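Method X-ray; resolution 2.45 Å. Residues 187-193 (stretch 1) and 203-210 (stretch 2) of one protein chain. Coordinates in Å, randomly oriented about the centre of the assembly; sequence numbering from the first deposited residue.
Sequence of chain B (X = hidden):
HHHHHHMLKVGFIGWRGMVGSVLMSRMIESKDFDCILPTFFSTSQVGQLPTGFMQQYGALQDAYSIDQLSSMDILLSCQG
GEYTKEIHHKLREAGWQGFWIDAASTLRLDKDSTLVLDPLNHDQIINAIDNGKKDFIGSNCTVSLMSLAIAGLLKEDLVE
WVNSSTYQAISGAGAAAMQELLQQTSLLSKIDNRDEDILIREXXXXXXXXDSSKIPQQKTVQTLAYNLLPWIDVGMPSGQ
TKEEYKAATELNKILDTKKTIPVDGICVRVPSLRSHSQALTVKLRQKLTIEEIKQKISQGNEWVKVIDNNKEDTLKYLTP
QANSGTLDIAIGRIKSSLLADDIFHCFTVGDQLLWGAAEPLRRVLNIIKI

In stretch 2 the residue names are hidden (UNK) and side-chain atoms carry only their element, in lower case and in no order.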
# COMPACT_ATOMS: atom_id res chain seq x y z
N LEU B 187 19.32 6.15 -10.24
CA LEU B 187 19.36 6.52 -11.66
C LEU B 187 18.25 7.48 -12.08
O LEU B 187 18.52 8.51 -12.73
CB LEU B 187 19.29 5.28 -12.52
CG LEU B 187 20.45 4.29 -12.34
CD1 LEU B 187 20.15 2.97 -13.04
CD2 LEU B 187 21.76 4.90 -12.87
N LEU B 188 17.02 7.16 -11.69
CA LEU B 188 15.89 8.05 -11.94
C LEU B 188 16.10 9.40 -11.32
O LEU B 188 15.68 10.41 -11.87
CB LEU B 188 14.60 7.49 -11.36
CG LEU B 188 14.21 6.12 -11.83
CD1 LEU B 188 12.97 5.69 -11.05
CD2 LEU B 188 13.92 6.16 -13.30
N SER B 189 16.72 9.44 -10.15
CA SER B 189 17.00 10.72 -9.49
C SER B 189 17.99 11.56 -10.27
O SER B 189 17.92 12.78 -10.24
CB SER B 189 17.55 10.54 -8.06
OG SER B 189 16.70 9.72 -7.27
N LYS B 190 18.93 10.90 -10.94
CA LYS B 190 19.95 11.63 -11.72
C LYS B 190 19.31 12.31 -12.90
O LYS B 190 19.46 13.52 -13.08
CB LYS B 190 21.09 10.73 -12.18
CG LYS B 190 22.17 10.62 -11.13
CD LYS B 190 23.07 9.43 -11.35
CE LYS B 190 24.10 9.35 -10.23
NZ LYS B 190 24.48 7.94 -9.94
N ILE B 191 18.56 11.54 -13.70
CA ILE B 191 17.90 12.13 -14.85
C ILE B 191 16.91 13.23 -14.48
O ILE B 191 16.69 14.12 -15.27
CB ILE B 191 17.25 11.10 -15.78
CG1 ILE B 191 16.78 11.85 -17.03
CG2 ILE B 191 16.06 10.43 -15.11
CD1 ILE B 191 16.42 11.02 -18.25
N ASP B 192 16.34 13.20 -13.29
CA ASP B 192 15.27 14.16 -12.93
C ASP B 192 15.83 15.58 -12.75
O ASP B 192 16.77 15.80 -11.98
CB ASP B 192 14.53 13.72 -11.67
CG ASP B 192 13.50 14.74 -11.20
OD1 ASP B 192 12.53 15.02 -11.96
OD2 ASP B 192 13.64 15.25 -10.07
N ASN B 193 15.18 16.52 -13.43
CA ASN B 193 15.55 17.93 -13.48
C ASN B 193 14.52 18.81 -12.76
O ASN B 193 13.35 18.87 -13.14
CB ASN B 193 15.63 18.35 -14.95
CG ASN B 193 16.13 19.77 -15.14
OD1 ASN B 193 15.76 20.70 -14.41
ND2 ASN B 193 16.99 19.96 -16.14
N UNK B 203 6.47 12.44 -16.29
CA UNK B 203 6.48 11.73 -17.56
C UNK B 203 7.82 11.13 -17.90
O UNK B 203 7.90 9.96 -18.32
c UNK B 203 5.94 12.39 -22.49
c UNK B 203 5.96 11.99 -20.01
n UNK B 203 5.34 11.06 -22.79
c UNK B 203 6.06 12.67 -18.67
c UNK B 203 5.52 12.95 -21.11
N UNK B 204 8.87 11.94 -17.73
CA UNK B 204 10.25 11.54 -18.02
C UNK B 204 10.68 10.36 -17.17
O UNK B 204 11.27 9.42 -17.69
c UNK B 204 11.24 12.71 -17.85
c UNK B 204 11.19 13.65 -19.08
c UNK B 204 12.67 12.21 -17.70
c UNK B 204 11.56 15.10 -18.76
N UNK B 205 10.39 10.42 -15.88
CA UNK B 205 10.71 9.31 -14.97
C UNK B 205 9.94 8.09 -15.39
O UNK B 205 10.49 6.99 -15.51
c UNK B 205 12.43 10.80 -12.92
c UNK B 205 10.46 10.94 -11.42
c UNK B 205 10.92 10.84 -12.86
c UNK B 205 10.33 9.62 -13.52
N UNK B 206 8.64 8.31 -15.61
CA UNK B 206 7.76 7.22 -15.98
C UNK B 206 8.27 6.47 -17.21
O UNK B 206 8.40 5.25 -17.17
n UNK B 206 2.65 8.90 -19.19
c UNK B 206 3.07 8.63 -17.96
c UNK B 206 3.94 6.96 -16.34
c UNK B 206 6.33 7.70 -16.20
n UNK B 206 3.46 7.40 -17.65
n UNK B 206 3.06 9.59 -17.06
c UNK B 206 5.39 6.53 -16.43
N UNK B 207 8.58 7.19 -18.28
CA UNK B 207 9.08 6.54 -19.50
C UNK B 207 10.45 5.89 -19.27
O UNK B 207 10.68 4.78 -19.75
c UNK B 207 6.83 6.80 -21.50
o UNK B 207 5.66 6.82 -21.04
o UNK B 207 7.25 5.84 -22.21
c UNK B 207 9.14 7.51 -20.68
c UNK B 207 7.77 7.97 -21.18
N UNK B 208 11.33 6.56 -18.53
CA UNK B 208 12.65 5.97 -18.23
C UNK B 208 12.50 4.66 -17.43
O UNK B 208 13.19 3.66 -17.71
c UNK B 208 15.05 6.56 -17.34
c UNK B 208 15.74 6.36 -18.69
c UNK B 208 15.84 7.59 -16.55
c UNK B 208 13.55 6.96 -17.49
N UNK B 209 11.58 4.67 -16.46
CA UNK B 209 11.41 3.50 -15.58
C UNK B 209 11.13 2.23 -16.37
O UNK B 209 11.53 1.12 -15.97
o UNK B 209 9.02 3.53 -15.09
c UNK B 209 10.30 3.74 -14.55
N UNK B 210 10.45 2.39 -17.50
CA UNK B 210 10.08 1.28 -18.39
C UNK B 210 11.17 0.71 -19.28
O UNK B 210 10.98 -0.36 -19.85
c UNK B 210 5.99 3.47 -18.86
c UNK B 210 6.44 2.13 -19.40
n UNK B 210 5.14 4.24 -19.81
c UNK B 210 7.60 1.62 -18.55
c UNK B 210 8.92 1.68 -19.28

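Position 203 carries four carbons in a row ending in a nitrogen. The chain is extended as far as its last carbon, with the nitrogen turned off the line. It is out of reach of stretch 1. An unbranched chain with a terminal amine is lysine, K203.

Position 204 has four carbons, forked at the first, with one arm two carbons long. Its CA-to-CB bond points toward stretch 1, and the one-carbon arm meets I191. The fork at CB and the unequal arms make it isoleucine, I204. CG2 of I204 lies 4.0 Å from CD1 of I191.

Position 205 also has four carbons, but the fork is at the second. Its CA-to-CB bond points sideways, yet the end of the side chain comes nearer. One terminal carbon touches L188, I191 and D192. That is leucine, L205. CD2 of L205 sits 3.4 Å from the backbone O of L188, 3.8 Å from CB of D192 and 4.3 Å from CG2 of I191. One methyl therefore reaches L188 and I191 on the helix and D192 just beyond its end.

Position 206 shows three carbons, a nitrogen, then a carbon bearing two more nitrogens. Its CA-to-CB bond points away, and it does not touch stretch 1. The guanidinium group identifies arginine, R206.

Position 207 has three carbons, the third carrying two oxygens. It is out of reach of stretch 1. A carboxylate at this length is glutamate, E207.

Position 208 has four carbons forked at the second. Its CA-to-CB bond points toward stretch 1, and a terminal carbon meets L188 and I191. This is again leucine, L208, with chi1 t and chi2 p. CD2 of L208 is 3.2 Å from CG2 of I191, a tight approach for two methyls, and 4.0 Å from CD2 of L188.

Position 209 has one carbon and one oxygen. It is buried. Its closest contact with stretch 1 is made by the backbone, to L188. The residue is serine, S209. N of S209 lies 4.2 Å from CD2 of L188.

Position 210 has four carbons in a row ending in nitrogen. It makes no contact with stretch 1. It is lysine, K210. NZ of K210 forms a salt bridge with OE2 of E207 at 2.9 Å, within its own stretch.

The contact is mainly apolar, with no hydrogen bond across it. The two helix axes approach to 10.0 Å, with 139° between their N-to-C directions. I204, L205 and L208 lie one and three residues apart, a spacing that gathers them on one helical face against L188, I191 and D192. The charged side chains of stretch 2 leave this apolar patch free. The stretches bury 334 Å² between them, both sides summed, and methyl groups make most of the close contacts.

Stretch 2 (203-210) KILRELSK
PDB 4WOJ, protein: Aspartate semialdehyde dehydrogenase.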